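Local structure of thioredoxin-like protein (Klebsiella pneumoniae subsp. pneumoniae MGH 78578, 3TY1) at the interface of chains A and B. The protein is a putative aldose 1-epimerase with a supersandwich fold that probably binds carbohydrate. Residues are numbered along the deposited sequence; one frame, centred on the assembly and turned at random. Chains: chain A/B, Hypothetical aldose 1-epimerase.

Contact 1: the interface of chains A and B. Residues chain A 99-102; chain B 99, 130-131.
The short helix 100-103 of chain A lies against the carboxylate of B:Glu99 and the start of strand 131-133 of chain B, forming a water-mediated patch between two copies of the protein. The tip of B:Glu99 does the touching here. Its chain is bent about the CB-CG bond (chi2 -144°) and brings OE2 to 3.5 Å from A:Ser100 CA. The same carboxylate oxygen takes up two waters, which also contact each other. Water 2 lies 2.6 Å from B:Glu99 OE2 and is also bonded to the backbone N of A:Arg101, while water 1 links OE2 to the backbone N of A:Asn102, 3.0 Å from that nitrogen. One carboxylate oxygen thus serves two successive amides of the helix without touching either. A:Arg101 and B:Gln131 run side by side, pointing the same way, with guanidinium and amide planes turned 71° apart. B:Gln131 has CG wedged between its backbone N and carbonyl carbon (chi1 66°), then extends until OE1 sits 3.4 Å from A:Arg101 CA. At the root of the chain B:Gln131 CB packs against A:Asn102 CB, 4.0 Å away. The carbonyl oxygen of B:Gly130 lies over the face of the A:Asn102 amide, 3.3 Å from OD1, without a hydrogen bond. The two tips of A:Arg101 and B:Gln131 meet through water 3, in plane at the guanidinium edge, 3.0 Å from A:Arg101 NH1 and 2.7 Å from B:Gln131 OE1.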
loop_
_atom_site.group_PDB
_atom_site.type_symbol
_atom_site.label_atom_id
_atom_site.label_comp_id
_atom_site.label_asym_id
_atom_site.label_seq_id
_atom_site.Cartn_x
_atom_site.Cartn_y
_atom_site.Cartn_z
ATOM N N GLU A 99 -4.934 -5.351 -6.801
ATOM C CA GLU A 99 -4.750 -5.463 -8.246
ATOM C C GLU A 99 -3.665 -6.478 -8.629
ATOM O O GLU A 99 -3.632 -6.940 -9.776
ATOM C CB GLU A 99 -4.434 -4.087 -8.871
ATOM C CG GLU A 99 -5.654 -3.148 -9.027
ATOM C CD GLU A 99 -6.123 -2.513 -7.737
ATOM O OE1 GLU A 99 -5.349 -2.479 -6.736
ATOM O OE2 GLU A 99 -7.275 -2.030 -7.741
ATOM N N SER A 100 -2.792 -6.827 -7.691
ATOM C CA SER A 100 -1.711 -7.748 -7.999
ATOM C C SER A 100 -2.238 -9.180 -8.320
ATOM O O SER A 100 -3.403 -9.533 -8.066
ATOM C CB SER A 100 -0.650 -7.749 -6.873
ATOM O OG SER A 100 -1.160 -8.375 -5.745
ATOM N N ARG A 101 -1.377 -9.972 -8.951
ATOM C CA ARG A 101 -1.755 -11.285 -9.444
ATOM C C ARG A 101 -3.015 -11.208 -10.329
ATOM O O ARG A 101 -3.913 -12.062 -10.239
ATOM C CB ARG A 101 -1.943 -12.276 -8.283
ATOM C CG ARG A 101 -0.778 -12.383 -7.356
ATOM C CD ARG A 101 -1.043 -13.408 -6.256
ATOM N NE ARG A 101 0.055 -13.451 -5.295
ATOM C CZ ARG A 101 1.098 -14.298 -5.320
ATOM N NH1 ARG A 101 1.281 -15.196 -6.285
ATOM N NH2 ARG A 101 1.990 -14.239 -4.362
ATOM N N ASN A 102 -3.094 -10.158 -11.139
ATOM C CA ASN A 102 -4.226 -9.960 -12.071
ATOM C C ASN A 102 -5.583 -9.902 -11.329
ATOM O O ASN A 102 -6.529 -10.603 -11.688
ATOM C CB ASN A 102 -4.234 -11.104 -13.111
ATOM C CG ASN A 102 -5.192 -10.867 -14.264
ATOM O OD1 ASN A 102 -5.507 -9.727 -14.575
ATOM N ND2 ASN A 102 -5.609 -11.967 -14.951
ATOM N N GLU B 99 3.869 -3.186 -8.490
ATOM C CA GLU B 99 3.297 -3.202 -9.842
ATOM C C GLU B 99 3.496 -1.875 -10.556
ATOM O O GLU B 99 3.401 -1.814 -11.758
ATOM C CB GLU B 99 1.787 -3.510 -9.824
ATOM C CG GLU B 99 1.430 -4.927 -9.493
ATOM C CD GLU B 99 0.214 -5.395 -10.272
ATOM O OE1 GLU B 99 -0.735 -4.596 -10.531
ATOM O OE2 GLU B 99 0.222 -6.576 -10.644
ATOM N N GLY B 130 -1.153 -13.888 -17.458
ATOM C CA GLY B 130 -2.121 -12.795 -17.287
ATOM C C GLY B 130 -1.854 -11.786 -16.184
ATOM O O GLY B 130 -2.714 -10.960 -15.919
ATOM N N GLN B 131 -0.691 -11.849 -15.544
ATOM C CA GLN B 131 -0.350 -10.974 -14.412
ATOM C C GLN B 131 1.010 -10.291 -14.574
ATOM O O GLN B 131 1.777 -10.681 -15.429
ATOM C CB GLN B 131 -0.342 -11.786 -13.139
ATOM C CG GLN B 131 0.755 -12.844 -13.045
ATOM C CD GLN B 131 0.885 -13.353 -11.630
ATOM O OE1 GLN B 131 -0.083 -13.779 -11.041
ATOM N NE2 GLN B 131 2.074 -13.262 -11.072
HETATM O O HOH W 1 -0.866 -8.367 -12.034
HETATM O O HOH W 2 1.252 -8.800 -9.783
HETATM O O HOH W 3 -0.106 -15.452 -8.921
#

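Contact 2: the interface of chains A and B. Residues chain A 85-87, 107-108, 110; chain B 168-170.
B:Phe170, just past the end of strand 159-169, reaches between A:Leu107, A:Pro86 and A:Phe110. With CG anti to its backbone N (chi1 179°), the side chain stretches away from the strand end and into chain A. Its CB passes 3.6 Å from the carbonyl oxygen of A:Leu107. Beyond CG the ring divides its contacts: CD1 meets A:Pro86 CD at 4.0 Å, whereas CD2, on the opposite edge, meets A:Leu107 CD2 at 3.9 Å. Further out, CE2 continues along A:Phe110. That ring presents its CD2-CE2 edge to the face of B:Phe170, in an edge-to-face stack with planes 74° apart; the nearest carbons are A:Phe110 CD2 and B:Phe170 CD2, at 3.5 Å. Flanked in this way, the aromatic ring should have little freedom to swing.

The backbone fixes the root of the same residue. B:Phe170 N donates to A:Leu107 O at 3.1 Å, approaching from above the carbonyl plane, 46° out of it. One residue earlier, B:Thr169 turns its methyl CG2 to A:Leu107 CB, 3.8 Å away, and OG1 to the aliphatic part of A:Glu108. Water 4 bridges the carbonyls of A:Glu108 and B:Ser168.

A second shell within chain A shapes the receiving surface: A:Ser85 OG donates to A:Phe110 O at 2.6 Å, in the carbonyl plane, and accepts from A:Val87 N, tying the proline segment to the phenylalanine. The site thus plugs an aromatic side chain of one copy into its neighbour, a largely apolar fastening backed by a backbone hydrogen bond, though the structure alone does not show that this pairing is the biological one.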
loop_
_atom_site.group_PDB
_atom_site.type_symbol
_atom_site.label_atom_id
_atom_site.label_comp_id
_atom_site.label_asym_id
_atom_site.label_seq_id
_atom_site.Cartn_x
_atom_site.Cartn_y
_atom_site.Cartn_z
ATOM N N SER A 85 -6.462 -21.486 7.039
ATOM C CA SER A 85 -5.883 -21.017 5.784
ATOM C C SER A 85 -4.364 -21.033 5.879
ATOM O O SER A 85 -3.815 -20.930 6.991
ATOM C CB SER A 85 -6.370 -19.612 5.555
ATOM O OG SER A 85 -5.762 -18.963 4.474
ATOM N N PRO A 86 -3.660 -21.131 4.723
ATOM C CA PRO A 86 -2.226 -20.879 4.770
ATOM C C PRO A 86 -1.842 -19.468 5.224
ATOM O O PRO A 86 -0.701 -19.264 5.617
ATOM C CB PRO A 86 -1.784 -21.105 3.311
ATOM C CG PRO A 86 -3.048 -20.882 2.471
ATOM C CD PRO A 86 -4.101 -21.492 3.354
ATOM N N VAL A 87 -2.736 -18.496 5.078
ATOM C CA VAL A 87 -2.519 -17.108 5.503
ATOM C C VAL A 87 -2.886 -17.084 7.022
ATOM O O VAL A 87 -4.071 -17.154 7.404
ATOM C CB VAL A 87 -3.407 -16.115 4.731
ATOM C CG1 VAL A 87 -3.206 -14.676 5.264
ATOM C CG2 VAL A 87 -3.157 -16.197 3.212
ATOM N N LEU A 107 -6.356 -12.850 -2.258
ATOM C CA LEU A 107 -5.929 -14.159 -1.788
ATOM C C LEU A 107 -4.811 -14.121 -0.721
ATOM O O LEU A 107 -4.653 -15.067 0.042
ATOM C CB LEU A 107 -5.530 -15.046 -2.960
ATOM C CG LEU A 107 -6.614 -15.487 -3.973
ATOM C CD1 LEU A 107 -5.912 -16.245 -5.100
ATOM C CD2 LEU A 107 -7.696 -16.348 -3.336
ATOM N N GLU A 108 -4.039 -13.041 -0.681
ATOM C CA GLU A 108 -2.954 -12.877 0.280
ATOM C C GLU A 108 -3.446 -12.591 1.697
ATOM O O GLU A 108 -2.658 -12.688 2.658
ATOM C CB GLU A 108 -1.965 -11.790 -0.202
ATOM C CG GLU A 108 -1.371 -12.129 -1.594
ATOM C CD GLU A 108 -0.309 -11.169 -2.108
ATOM O OE1 GLU A 108 -0.038 -10.114 -1.484
ATOM O OE2 GLU A 108 0.288 -11.497 -3.161
ATOM N N PHE A 110 -6.739 -13.883 2.811
ATOM C CA PHE A 110 -7.952 -14.676 3.063
ATOM C C PHE A 110 -7.785 -15.804 4.041
ATOM O O PHE A 110 -7.121 -16.824 3.755
ATOM C CB PHE A 110 -8.560 -15.181 1.730
ATOM C CG PHE A 110 -9.854 -15.972 1.887
ATOM C CD1 PHE A 110 -10.846 -15.566 2.757
ATOM C CD2 PHE A 110 -10.116 -17.060 1.073
ATOM C CE1 PHE A 110 -12.065 -16.274 2.873
ATOM C CE2 PHE A 110 -11.304 -17.755 1.184
ATOM C CZ PHE A 110 -12.277 -17.358 2.081
ATOM N N SER B 168 2.989 -16.478 1.665
ATOM C CA SER B 168 1.853 -17.323 1.894
ATOM C C SER B 168 0.642 -16.701 1.237
ATOM O O SER B 168 0.247 -15.564 1.563
ATOM C CB SER B 168 1.576 -17.439 3.400
ATOM O OG SER B 168 2.675 -17.972 4.087
ATOM N N THR B 169 0.041 -17.450 0.308
ATOM C CA THR B 169 -1.131 -16.966 -0.443
ATOM C C THR B 169 -2.108 -18.110 -0.680
ATOM O O THR B 169 -1.711 -19.141 -1.232
ATOM C CB THR B 169 -0.667 -16.383 -1.811
ATOM O OG1 THR B 169 0.317 -15.374 -1.613
ATOM C CG2 THR B 169 -1.829 -15.810 -2.649
ATOM N N PHE B 170 -3.393 -17.910 -0.350
ATOM C CA PHE B 170 -4.383 -18.966 -0.504
ATOM C C PHE B 170 -4.470 -19.314 -1.991
ATOM O O PHE B 170 -4.473 -18.422 -2.841
ATOM C CB PHE B 170 -5.743 -18.536 0.029
ATOM C CG PHE B 170 -6.830 -19.555 -0.121
ATOM C CD1 PHE B 170 -6.687 -20.836 0.409
ATOM C CD2 PHE B 170 -8.021 -19.226 -0.774
ATOM C CE1 PHE B 170 -7.691 -21.777 0.246
ATOM C CE2 PHE B 170 -9.042 -20.166 -0.916
ATOM C CZ PHE B 170 -8.886 -21.420 -0.395
HETATM O O HOH W 4 -0.097 -13.360 3.186
#

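Contact 1 and contact 2 belong to the same A/B interface, their C-alpha centres about 16 Å apart. On chain A they draw on neighbouring elements, helix 100-103 with residue 99 for contact 1 and the 3-10 helix 105-108 for contact 2, with residues 85-87 and 110 joining contact 2. Chain B supplies residue 99 and residues 130-131 to contact 1 and the end of strand 159-169 with residue 170 to contact 2, so no residue is shared. A water-bridged patch thus lies beside a more closely packed one. The interface is not an exact two-fold, and the three-copy assembly may be confined to the crystal.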